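Local structure of succinoglycan biosynthesis protein (Bacillus cereus ATCC 14579, 2QGM) at residues L100-G105 / I149-D154. The protein is of unconfirmed function but is probably an erythromycin esterase-like enzyme, possibly linked to succinoglycan biosynthesis. Sequence-based numbering, arbitrary orientation.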
ATOM      1  N   LEU A 100      12.603   9.279   1.532  1.00 14.44           N
ATOM      2  CA  LEU A 100      12.172   9.493   0.148  1.00 14.59           C
ATOM      3  C   LEU A 100      11.639  10.907  -0.072  1.00 13.36           C
ATOM      4  O   LEU A 100      11.909  11.533  -1.096  1.00 12.43           O
ATOM      5  CB  LEU A 100      11.078   8.489  -0.238  1.00 14.26           C
ATOM      6  CG  LEU A 100      11.492   7.022  -0.366  1.00 19.05           C
ATOM      7  CD1 LEU A 100      10.303   6.214  -0.842  1.00 19.56           C
ATOM      8  CD2 LEU A 100      12.656   6.877  -1.333  1.00 19.15           C
ATOM      9  N   VAL A 101      10.884  11.419   0.892  1.00 15.63           N
ATOM     10  CA  VAL A 101      10.321  12.758   0.758  1.00 15.47           C
ATOM     11  C   VAL A 101      11.381  13.855   0.869  1.00 17.28           C
ATOM     12  O   VAL A 101      11.479  14.723   0.000  1.00 16.50           O
ATOM     13  CB  VAL A 101       9.213  13.013   1.822  1.00 14.70           C
ATOM     14  CG1 VAL A 101       8.779  14.466   1.796  1.00 14.01           C
ATOM     15  CG2 VAL A 101       8.009  12.141   1.540  1.00 14.00           C
ATOM     16  N   THR A 102      12.188  13.784   1.920  1.00 16.20           N
ATOM     17  CA  THR A 102      13.210  14.787   2.175  1.00 18.69           C
ATOM     18  C   THR A 102      14.484  14.727   1.332  1.00 19.52           C
ATOM     19  O   THR A 102      15.095  15.767   1.074  1.00 20.08           O
ATOM     20  CB  THR A 102      13.635  14.764   3.653  1.00 20.00           C
ATOM     21  OG1 THR A 102      14.219  13.494   3.954  1.00 19.72           O
ATOM     22  CG2 THR A 102      12.443  14.994   4.563  1.00 21.74           C
ATOM     23  N   GLU A 103      14.893  13.536   0.907  1.00 18.50           N
ATOM     24  CA  GLU A 103      16.129  13.389   0.129  1.00 19.65           C
ATOM     25  C   GLU A 103      15.969  12.975  -1.341  1.00 20.36           C
ATOM     26  O   GLU A 103      16.897  13.148  -2.137  1.00 20.96           O
ATOM     27  CB  GLU A 103      17.056  12.374   0.822  1.00 22.39           C
ATOM     28  CG  GLU A 103      17.514  12.761   2.229  1.00 23.45           C
ATOM     29  CD  GLU A 103      18.250  14.092   2.269  1.00 25.48           C
ATOM     30  OE1 GLU A 103      19.003  14.386   1.322  1.00 26.92           O
ATOM     31  OE2 GLU A 103      18.084  14.839   3.253  1.00 27.50           O
HETATM   32  N   MSE A 104      14.806  12.441  -1.709  1.00 19.08           N
HETATM   33  CA  MSE A 104      14.607  11.991  -3.079  1.00 17.50           C
HETATM   34  C   MSE A 104      13.428  12.592  -3.840  1.00 17.96           C
HETATM   35  O   MSE A 104      13.065  12.114  -4.915  1.00 17.42           O
HETATM   36  CB  MSE A 104      14.517  10.462  -3.101  1.00 19.09           C
HETATM   37  CG  MSE A 104      15.817   9.781  -2.708  1.00 21.57           C
HETATM   38 SE   MSE A 104      15.770   7.889  -3.025  1.00 28.78          SE
HETATM   39  CE  MSE A 104      15.757   7.926  -4.957  1.00 24.68           C
ATOM     40  N   GLY A 105      12.826  13.633  -3.279  1.00 17.19           N
ATOM     41  CA  GLY A 105      11.717  14.293  -3.943  1.00 17.37           C
ATOM     42  C   GLY A 105      10.426  13.521  -4.139  1.00 17.10           C
ATOM     43  O   GLY A 105       9.736  13.737  -5.134  1.00 17.59           O
ATOM     44  N   ILE A 149       1.764  10.124  10.076  1.00 14.90           N
ATOM     45  CA  ILE A 149       0.780  11.057   9.567  1.00 15.84           C
ATOM     46  C   ILE A 149       1.011  12.444  10.166  1.00 16.34           C
ATOM     47  O   ILE A 149       0.863  13.456   9.483  1.00 16.30           O
ATOM     48  CB  ILE A 149      -0.644  10.558   9.876  1.00 15.55           C
ATOM     49  CG1 ILE A 149      -0.867   9.222   9.169  1.00 17.33           C
ATOM     50  CG2 ILE A 149      -1.677  11.600   9.456  1.00 18.11           C
ATOM     51  CD1 ILE A 149      -2.190   8.557   9.461  1.00 21.13           C
ATOM     52  N   GLU A 150       1.395  12.492  11.435  1.00 17.44           N
ATOM     53  CA  GLU A 150       1.659  13.773  12.074  1.00 18.70           C
ATOM     54  C   GLU A 150       2.882  14.438  11.445  1.00 17.93           C
ATOM     55  O   GLU A 150       2.889  15.647  11.224  1.00 15.95           O
ATOM     56  CB  GLU A 150       1.856  13.585  13.575  1.00 19.52           C
ATOM     57  CG  GLU A 150       0.583  13.119  14.260  1.00 27.07           C
ATOM     58  CD  GLU A 150       0.787  12.850  15.728  1.00 29.64           C
ATOM     59  OE1 GLU A 150       1.781  12.171  16.063  1.00 35.21           O
ATOM     60  OE2 GLU A 150      -0.042  13.308  16.542  1.00 33.17           O
ATOM     61  N   TRP A 151       3.909  13.649  11.148  1.00 17.31           N
ATOM     62  CA  TRP A 151       5.096  14.200  10.506  1.00 17.04           C
ATOM     63  C   TRP A 151       4.726  14.800   9.151  1.00 16.49           C
ATOM     64  O   TRP A 151       5.213  15.864   8.765  1.00 15.98           O
ATOM     65  CB  TRP A 151       6.161  13.125  10.290  1.00 17.42           C
ATOM     66  CG  TRP A 151       7.235  13.609   9.373  1.00 18.61           C
ATOM     67  CD1 TRP A 151       8.199  14.524   9.661  1.00 18.93           C
ATOM     68  CD2 TRP A 151       7.365  13.312   7.974  1.00 18.52           C
ATOM     69  NE1 TRP A 151       8.918  14.829   8.529  1.00 19.69           N
ATOM     70  CE2 TRP A 151       8.426  14.098   7.480  1.00 19.00           C
ATOM     71  CE3 TRP A 151       6.684  12.463   7.092  1.00 19.89           C
ATOM     72  CZ2 TRP A 151       8.822  14.065   6.139  1.00 17.23           C
ATOM     73  CZ3 TRP A 151       7.080  12.431   5.755  1.00 19.23           C
ATOM     74  CH2 TRP A 151       8.138  13.228   5.297  1.00 21.21           C
HETATM   75  N   MSE A 152       3.867  14.107   8.414  1.00 14.44           N
HETATM   76  CA  MSE A 152       3.442  14.593   7.102  1.00 12.74           C
HETATM   77  C   MSE A 152       2.780  15.968   7.243  1.00 12.11           C
HETATM   78  O   MSE A 152       3.018  16.876   6.439  1.00 12.64           O
HETATM   79  CB  MSE A 152       2.468  13.599   6.461  1.00 15.09           C
HETATM   80  CG  MSE A 152       3.094  12.251   6.134  1.00 11.21           C
HETATM   81 SE   MSE A 152       1.879  11.078   5.216  1.00 23.59          SE
HETATM   82  CE  MSE A 152       3.187   9.780   4.602  1.00 15.85           C
ATOM     83  N   LYS A 153       1.951  16.118   8.276  1.00 12.41           N
ATOM     84  CA  LYS A 153       1.279  17.389   8.530  1.00 15.79           C
ATOM     85  C   LYS A 153       2.357  18.442   8.837  1.00 15.67           C
ATOM     86  O   LYS A 153       2.304  19.560   8.322  1.00 14.78           O
ATOM     87  CB  LYS A 153       0.323  17.250   9.719  1.00 16.10           C
ATOM     88  CG  LYS A 153      -0.482  18.502  10.015  1.00 20.28           C
ATOM     89  CD  LYS A 153      -1.252  18.394  11.329  1.00 23.55           C
ATOM     90  CE  LYS A 153      -0.318  18.425  12.529  1.00 25.08           C
ATOM     91  NZ  LYS A 153      -1.062  18.324  13.823  1.00 27.31           N
ATOM     92  N   ASP A 154       3.343  18.075   9.656  1.00 15.15           N
ATOM     93  CA  ASP A 154       4.425  19.006  10.003  1.00 16.89           C
ATOM     94  C   ASP A 154       5.206  19.424   8.759  1.00 16.79           C
ATOM     95  O   ASP A 154       5.504  20.602   8.583  1.00 16.61           O
ATOM     96  CB  ASP A 154       5.409  18.389  11.007  1.00 19.18           C
ATOM     97  CG  ASP A 154       4.789  18.130  12.367  1.00 20.10           C
ATOM     98  OD1 ASP A 154       3.767  18.771  12.702  1.00 20.52           O
ATOM     99  OD2 ASP A 154       5.340  17.287  13.109  1.00 22.20           O
TER
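Val101 meets the benzo end of the Trp151 indole head-on, and this apolar touch carries most of the contact. CB of Val101 lies 3.6 Å from Trp151 CH2, in the plane of the ring and at its edge. Both methyls of Val101 also reach Trp151 CH2: CG2 at 3.9 Å, close to the ring plane, and CG1 at 3.8 Å, somewhat off it. With CG anti to the backbone N (chi1 167°), the Trp151 ring extends toward helix 87-104; the nearest CA atoms, of Val101 and Met152, are 9.5 Å apart.

A looser apolar touch comes from Thr102, whose CG2 sits 4.1 Å from Trp151 CZ2, again near the ring plane. The paired segments belong to helices 87-104 and 143-157, which precede the neighbouring parallel strands 108-111 and 166-171 at one side of the mixed central sheet. With only 112 Å² buried between them, the segments are bridged by one long side chain rather than by close helix packing.

The Thr102 hydroxyl turns to its own helix: OG1, with chi1 at 63°, hydrogen-bonds to Lys98 O one turn back, while the methyl is left beside the edge of the indole. Lys98 also touches Trp151, and Ile165 packs on Val101.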